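Local coordinates for imelysin-like protein (Psychrobacter arcticus, PDB 3PF0) that is of unknown function but belongs to the imelysin-like (peptidase M75) family and has been classed as a putative metalloendopeptidase, at residues L77-Q82 and V189-S194; C85-S91 and S180-C186. All coordinates share one frame; numbering follows the deposited sequence.

Interaction 1. Residues L77-Q82 and V189-S194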
loop_
_atom_site.group_PDB
_atom_site.type_symbol
_atom_site.label_atom_id
_atom_site.label_comp_id
_atom_site.label_asym_id
_atom_site.label_seq_id
_atom_site.Cartn_x
_atom_site.Cartn_y
_atom_site.Cartn_z
ATOM N N LEU A 77 -14.537 0.310 9.372
ATOM C CA LEU A 77 -14.793 -1.116 9.175
ATOM C C LEU A 77 -15.180 -1.749 10.506
ATOM O O LEU A 77 -16.178 -2.468 10.560
ATOM C CB LEU A 77 -13.584 -1.854 8.543
ATOM C CG LEU A 77 -13.774 -3.373 8.249
ATOM C CD1 LEU A 77 -14.944 -3.633 7.268
ATOM C CD2 LEU A 77 -12.491 -4.006 7.743
ATOM N N HIS A 78 -14.407 -1.453 11.588
ATOM C CA HIS A 78 -14.685 -1.969 12.923
ATOM C C HIS A 78 -16.086 -1.546 13.395
ATOM O O HIS A 78 -16.855 -2.387 13.859
ATOM C CB HIS A 78 -13.619 -1.525 13.962
ATOM C CG HIS A 78 -13.985 -1.967 15.346
ATOM N ND1 HIS A 78 -13.696 -3.255 15.792
ATOM C CD2 HIS A 78 -14.752 -1.347 16.276
ATOM C CE1 HIS A 78 -14.245 -3.349 16.996
ATOM N NE2 HIS A 78 -14.888 -2.226 17.331
ATOM N N ASP A 79 -16.400 -0.257 13.298
ATOM C CA ASP A 79 -17.668 0.283 13.777
ATOM C C ASP A 79 -18.867 -0.322 13.030
ATOM O O ASP A 79 -19.865 -0.650 13.684
ATOM C CB ASP A 79 -17.694 1.805 13.700
ATOM C CG ASP A 79 -18.769 2.388 14.585
ATOM O OD1 ASP A 79 -18.576 2.408 15.811
ATOM O OD2 ASP A 79 -19.841 2.721 14.065
ATOM N N LEU A 80 -18.746 -0.520 11.690
ATOM C CA LEU A 80 -19.808 -1.134 10.897
ATOM C C LEU A 80 -20.020 -2.583 11.302
ATOM O O LEU A 80 -21.174 -2.992 11.476
ATOM C CB LEU A 80 -19.543 -1.028 9.385
ATOM C CG LEU A 80 -19.866 0.324 8.768
ATOM C CD1 LEU A 80 -19.484 0.349 7.311
ATOM C CD2 LEU A 80 -21.344 0.687 8.945
ATOM N N ALA A 81 -18.909 -3.346 11.504
ATOM C CA ALA A 81 -18.936 -4.742 11.958
ATOM C C ALA A 81 -19.551 -4.832 13.359
ATOM O O ALA A 81 -20.411 -5.670 13.588
ATOM C CB ALA A 81 -17.524 -5.329 11.957
ATOM N N GLN A 82 -19.164 -3.928 14.273
ATOM C CA GLN A 82 -19.719 -3.894 15.631
ATOM C C GLN A 82 -21.252 -3.673 15.578
ATOM O O GLN A 82 -21.991 -4.290 16.347
ATOM C CB GLN A 82 -19.024 -2.793 16.458
ATOM C CG GLN A 82 -19.578 -2.600 17.867
ATOM C CD GLN A 82 -18.791 -1.569 18.631
ATOM O OE1 GLN A 82 -19.139 -0.384 18.656
ATOM N NE2 GLN A 82 -17.707 -2.002 19.271
ATOM N N VAL A 189 -13.937 -10.572 12.762
ATOM C CA VAL A 189 -13.920 -9.379 11.909
ATOM C C VAL A 189 -13.783 -8.136 12.792
ATOM O O VAL A 189 -13.008 -7.236 12.454
ATOM C CB VAL A 189 -15.155 -9.336 10.953
ATOM C CG1 VAL A 189 -15.311 -7.972 10.272
ATOM C CG2 VAL A 189 -15.071 -10.462 9.910
HETATM N N MSE A 190 -14.475 -8.127 13.945
HETATM C CA MSE A 190 -14.394 -7.037 14.918
HETATM C C MSE A 190 -13.020 -6.997 15.569
HETATM O O MSE A 190 -12.432 -5.915 15.668
HETATM C CB MSE A 190 -15.478 -7.184 15.987
HETATM C CG MSE A 190 -16.876 -6.832 15.488
HETATM SE SE MSE A 190 -18.205 -7.308 16.824
HETATM C CE MSE A 190 -17.734 -5.999 18.220
ATOM N N SER A 191 -12.485 -8.176 15.968
ATOM C CA SER A 191 -11.155 -8.289 16.600
ATOM C C SER A 191 -10.036 -7.883 15.649
ATOM O O SER A 191 -9.162 -7.117 16.047
ATOM C CB SER A 191 -10.901 -9.713 17.083
ATOM O OG SER A 191 -11.782 -10.030 18.143
ATOM N N ALA A 192 -10.059 -8.390 14.395
ATOM C CA ALA A 192 -9.013 -8.093 13.424
ATOM C C ALA A 192 -9.027 -6.639 12.989
ATOM O O ALA A 192 -7.965 -6.049 12.928
ATOM C CB ALA A 192 -9.109 -9.024 12.222
ATOM N N SER A 193 -10.201 -6.040 12.726
ATOM C CA SER A 193 -10.279 -4.629 12.328
ATOM C C SER A 193 -9.873 -3.702 13.512
ATOM O O SER A 193 -9.160 -2.711 13.301
ATOM C CB SER A 193 -11.660 -4.285 11.770
ATOM O OG SER A 193 -12.703 -4.653 12.656
ATOM N N SER A 194 -10.222 -4.086 14.755
ATOM C CA SER A 194 -9.822 -3.354 15.966
ATOM C C SER A 194 -8.301 -3.425 16.175
ATOM O O SER A 194 -7.680 -2.394 16.453
ATOM C CB SER A 194 -10.534 -3.907 17.196
ATOM O OG SER A 194 -10.046 -3.336 18.402
#
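His78 and Ser193 mark the nearest backbone approach of segments 77-82 of helix 48-84 and 189-194 of helix 183-214, their CA atoms 5.2 Å apart; the segment axes pack antiparallel at 162° and come within 8.7 Å. At this point Ser193 OG lies 3.3 Å from His78 CA, its hydroxyl turned back to its own helix, where it donates to Val189 O. With CG anti to the backbone N (chi1 175°), the His78 imidazole extends across to the neighbouring helix, and ND1 donates to Met190 O over 2.9 Å. The acceptor lies in the ring plane, but the bond is bent, 138° at the hydrogen. Met190 O also takes the helical N-H of Ser194, which arrives from the other face of the carbonyl plane. One turn on, Ala81 CB rests 3.8 Å from Val189 CG1 and also touches Met190 CG. Met190, present as selenomethionine, bends at chi3, laying CE 3.9 Å from Gln82 CB, the two side chains crossing at about a right angle. A leucine in place of His78 would probably leave Met190 O without a bond from the opposing helix. The bond needs a proton on ND1, so a neutral ring would probably be the ND1-H tautomer.

Interaction 2. Residues C85-S91 and S180-C186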
loop_
_atom_site.group_PDB
_atom_site.type_symbol
_atom_site.label_atom_id
_atom_site.label_comp_id
_atom_site.label_asym_id
_atom_site.label_seq_id
_atom_site.Cartn_x
_atom_site.Cartn_y
_atom_site.Cartn_z
ATOM N N CYS A 85 -22.980 -6.958 13.580
ATOM C CA CYS A 85 -22.819 -8.229 14.289
ATOM C C CYS A 85 -23.729 -8.387 15.528
ATOM O O CYS A 85 -23.890 -9.509 16.011
ATOM C CB CYS A 85 -21.355 -8.492 14.608
ATOM S SG CYS A 85 -20.387 -8.924 13.135
ATOM N N GLN A 86 -24.441 -7.320 15.926
ATOM C CA GLN A 86 -25.459 -7.371 16.972
ATOM C C GLN A 86 -26.688 -8.181 16.477
ATOM O O GLN A 86 -27.428 -8.740 17.292
ATOM C CB GLN A 86 -25.865 -5.956 17.391
ATOM C CG GLN A 86 -24.886 -5.337 18.377
ATOM C CD GLN A 86 -25.320 -3.962 18.810
ATOM O OE1 GLN A 86 -24.781 -2.944 18.355
ATOM N NE2 GLN A 86 -26.298 -3.901 19.709
ATOM N N LYS A 87 -26.876 -8.263 15.145
ATOM C CA LYS A 87 -27.959 -9.020 14.507
ATOM C C LYS A 87 -27.362 -10.181 13.665
ATOM O O LYS A 87 -27.708 -10.353 12.494
ATOM C CB LYS A 87 -28.864 -8.098 13.661
ATOM C CG LYS A 87 -29.604 -7.029 14.469
ATOM C CD LYS A 87 -30.388 -6.075 13.575
ATOM C CE LYS A 87 -30.931 -4.895 14.346
ATOM N NZ LYS A 87 -31.815 -4.038 13.508
ATOM N N ALA A 88 -26.448 -10.970 14.281
ATOM C CA ALA A 88 -25.793 -12.130 13.669
ATOM C C ALA A 88 -26.796 -13.288 13.495
ATOM O O ALA A 88 -27.669 -13.455 14.356
ATOM C CB ALA A 88 -24.606 -12.577 14.514
ATOM N N PRO A 89 -26.743 -14.074 12.388
ATOM C CA PRO A 89 -25.759 -14.041 11.285
ATOM C C PRO A 89 -25.894 -12.812 10.375
ATOM O O PRO A 89 -26.996 -12.304 10.151
ATOM C CB PRO A 89 -26.035 -15.351 10.533
ATOM C CG PRO A 89 -27.486 -15.627 10.788
ATOM C CD PRO A 89 -27.706 -15.180 12.212
ATOM N N VAL A 90 -24.751 -12.320 9.880
ATOM C CA VAL A 90 -24.694 -11.151 9.003
ATOM C C VAL A 90 -24.602 -11.635 7.547
ATOM O O VAL A 90 -23.720 -12.416 7.213
ATOM C CB VAL A 90 -23.529 -10.197 9.396
ATOM C CG1 VAL A 90 -23.404 -9.024 8.423
ATOM C CG2 VAL A 90 -23.697 -9.688 10.821
ATOM N N SER A 91 -25.539 -11.187 6.702
ATOM C CA SER A 91 -25.594 -11.513 5.275
ATOM C C SER A 91 -26.214 -10.340 4.499
ATOM O O SER A 91 -26.382 -9.253 5.062
ATOM C CB SER A 91 -26.382 -12.805 5.047
ATOM O OG SER A 91 -27.704 -12.704 5.554
ATOM N N SER A 180 -22.348 -15.433 4.409
ATOM C CA SER A 180 -22.909 -15.223 5.736
ATOM C C SER A 180 -21.819 -15.286 6.798
ATOM O O SER A 180 -20.906 -16.111 6.692
ATOM C CB SER A 180 -23.966 -16.290 6.021
ATOM O OG SER A 180 -24.605 -16.091 7.269
ATOM N N LEU A 181 -21.912 -14.410 7.814
ATOM C CA LEU A 181 -21.003 -14.386 8.965
ATOM C C LEU A 181 -21.750 -14.867 10.185
ATOM O O LEU A 181 -22.750 -14.249 10.550
ATOM C CB LEU A 181 -20.428 -12.973 9.255
ATOM C CG LEU A 181 -19.471 -12.310 8.264
ATOM C CD1 LEU A 181 -19.169 -10.886 8.702
ATOM C CD2 LEU A 181 -18.154 -13.051 8.175
ATOM N N ASP A 182 -21.277 -15.940 10.833
ATOM C CA ASP A 182 -21.905 -16.411 12.070
ATOM C C ASP A 182 -21.273 -15.665 13.265
ATOM O O ASP A 182 -20.389 -14.826 13.055
ATOM C CB ASP A 182 -21.837 -17.948 12.221
ATOM C CG ASP A 182 -20.459 -18.589 12.334
ATOM O OD1 ASP A 182 -19.511 -17.900 12.776
ATOM O OD2 ASP A 182 -20.346 -19.798 12.044
ATOM N N ALA A 183 -21.718 -15.965 14.504
ATOM C CA ALA A 183 -21.237 -15.300 15.715
ATOM C C ALA A 183 -19.689 -15.301 15.849
ATOM O O ALA A 183 -19.113 -14.246 16.137
ATOM C CB ALA A 183 -21.874 -15.924 16.947
ATOM N N GLY A 184 -19.049 -16.459 15.621
ATOM C CA GLY A 184 -17.596 -16.610 15.689
ATOM C C GLY A 184 -16.862 -15.819 14.621
ATOM O O GLY A 184 -15.870 -15.147 14.920
ATOM N N GLN A 185 -17.366 -15.862 13.364
ATOM C CA GLN A 185 -16.786 -15.107 12.247
ATOM C C GLN A 185 -16.930 -13.586 12.477
ATOM O O GLN A 185 -16.028 -12.824 12.142
ATOM C CB GLN A 185 -17.424 -15.521 10.919
ATOM C CG GLN A 185 -16.803 -16.788 10.351
ATOM C CD GLN A 185 -17.748 -17.582 9.478
ATOM O OE1 GLN A 185 -18.942 -17.270 9.318
ATOM N NE2 GLN A 185 -17.224 -18.646 8.901
ATOM N N CYS A 186 -18.045 -13.176 13.099
ATOM C CA CYS A 186 -18.351 -11.797 13.470
ATOM C C CYS A 186 -17.355 -11.267 14.500
ATOM O O CYS A 186 -16.857 -10.148 14.350
ATOM C CB CYS A 186 -19.776 -11.703 13.986
ATOM S SG CYS A 186 -20.899 -10.885 12.841
#
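Cys85 and Cys186 are joined by a disulfide, SG to SG 2.0 Å, and its sulfurs form the centre of a small apolar cluster. The bridge has a chi3 of -83°, close to the value of about 90° in magnitude expected of an unstrained disulfide. Val90 presents CG2 to Cys186 SG at 3.7 Å, the branch that lies beside its own backbone N, while Ala88 CB approaches the same sulfur more loosely. Beyond them Val90 CB and Leu181 CB meet at 4.2 Å, and the Leu181 side chain continues onto Leu95 and Leu98 of helix 92-112.

The backbones of Val90 and Leu181 form a single antiparallel beta bridge, a hydrogen-bonded pair in a chain that is mostly helix and has no regular strand. Val90 N donates to Leu181 O over 2.9 Å, and Leu181 N returns the bond to Val90 O over 2.8 Å; both donors lie in the plane of the carbonyl they meet. Each acceptor also has a CA-H...O contact, from Pro89 CA to Leu181 O and from Ser180 CA to Val90 O. Pro89 follows a cis peptide bond, and its CB packs 3.6 Å from Ser180 OG.

Farther out, helix 183-214 starts in a capping box. Asp182, at the N-cap and on the exposed polar edge, accepts the N-H of Gln185 through OD1, nearly along the C-O axis and almost straight, 168° at the hydrogen. In return Gln185 OE1 accepts the N-H of Asp182, 3.1 Å from N to OE1 and equally straight, with the donor tilted 20° from the amide carbonyl plane.

How the interactions relate
The centres of interactions 1 and 2 lie 12 Å apart, on the same side of the chain's centre, with interaction 2 farther out. Helix 183-214 serves both: its first turn belongs to interaction 2 and residues 189-194 to interaction 1. Across from it, helix 48-84 supplies 77-82, and the loop that follows supplies 85-91. In chain order the segments are 77-82, 85-91, 180-186 and 189-194, so interaction 2 is nested within the loop closed by interaction 1. They meet directly where Met190 SE packs 4.0 Å from Cys85 CB. The disulfide thus links the loop following helix 48-84 to the first turn of helix 183-214, just beyond the noncovalent packing of the two helices.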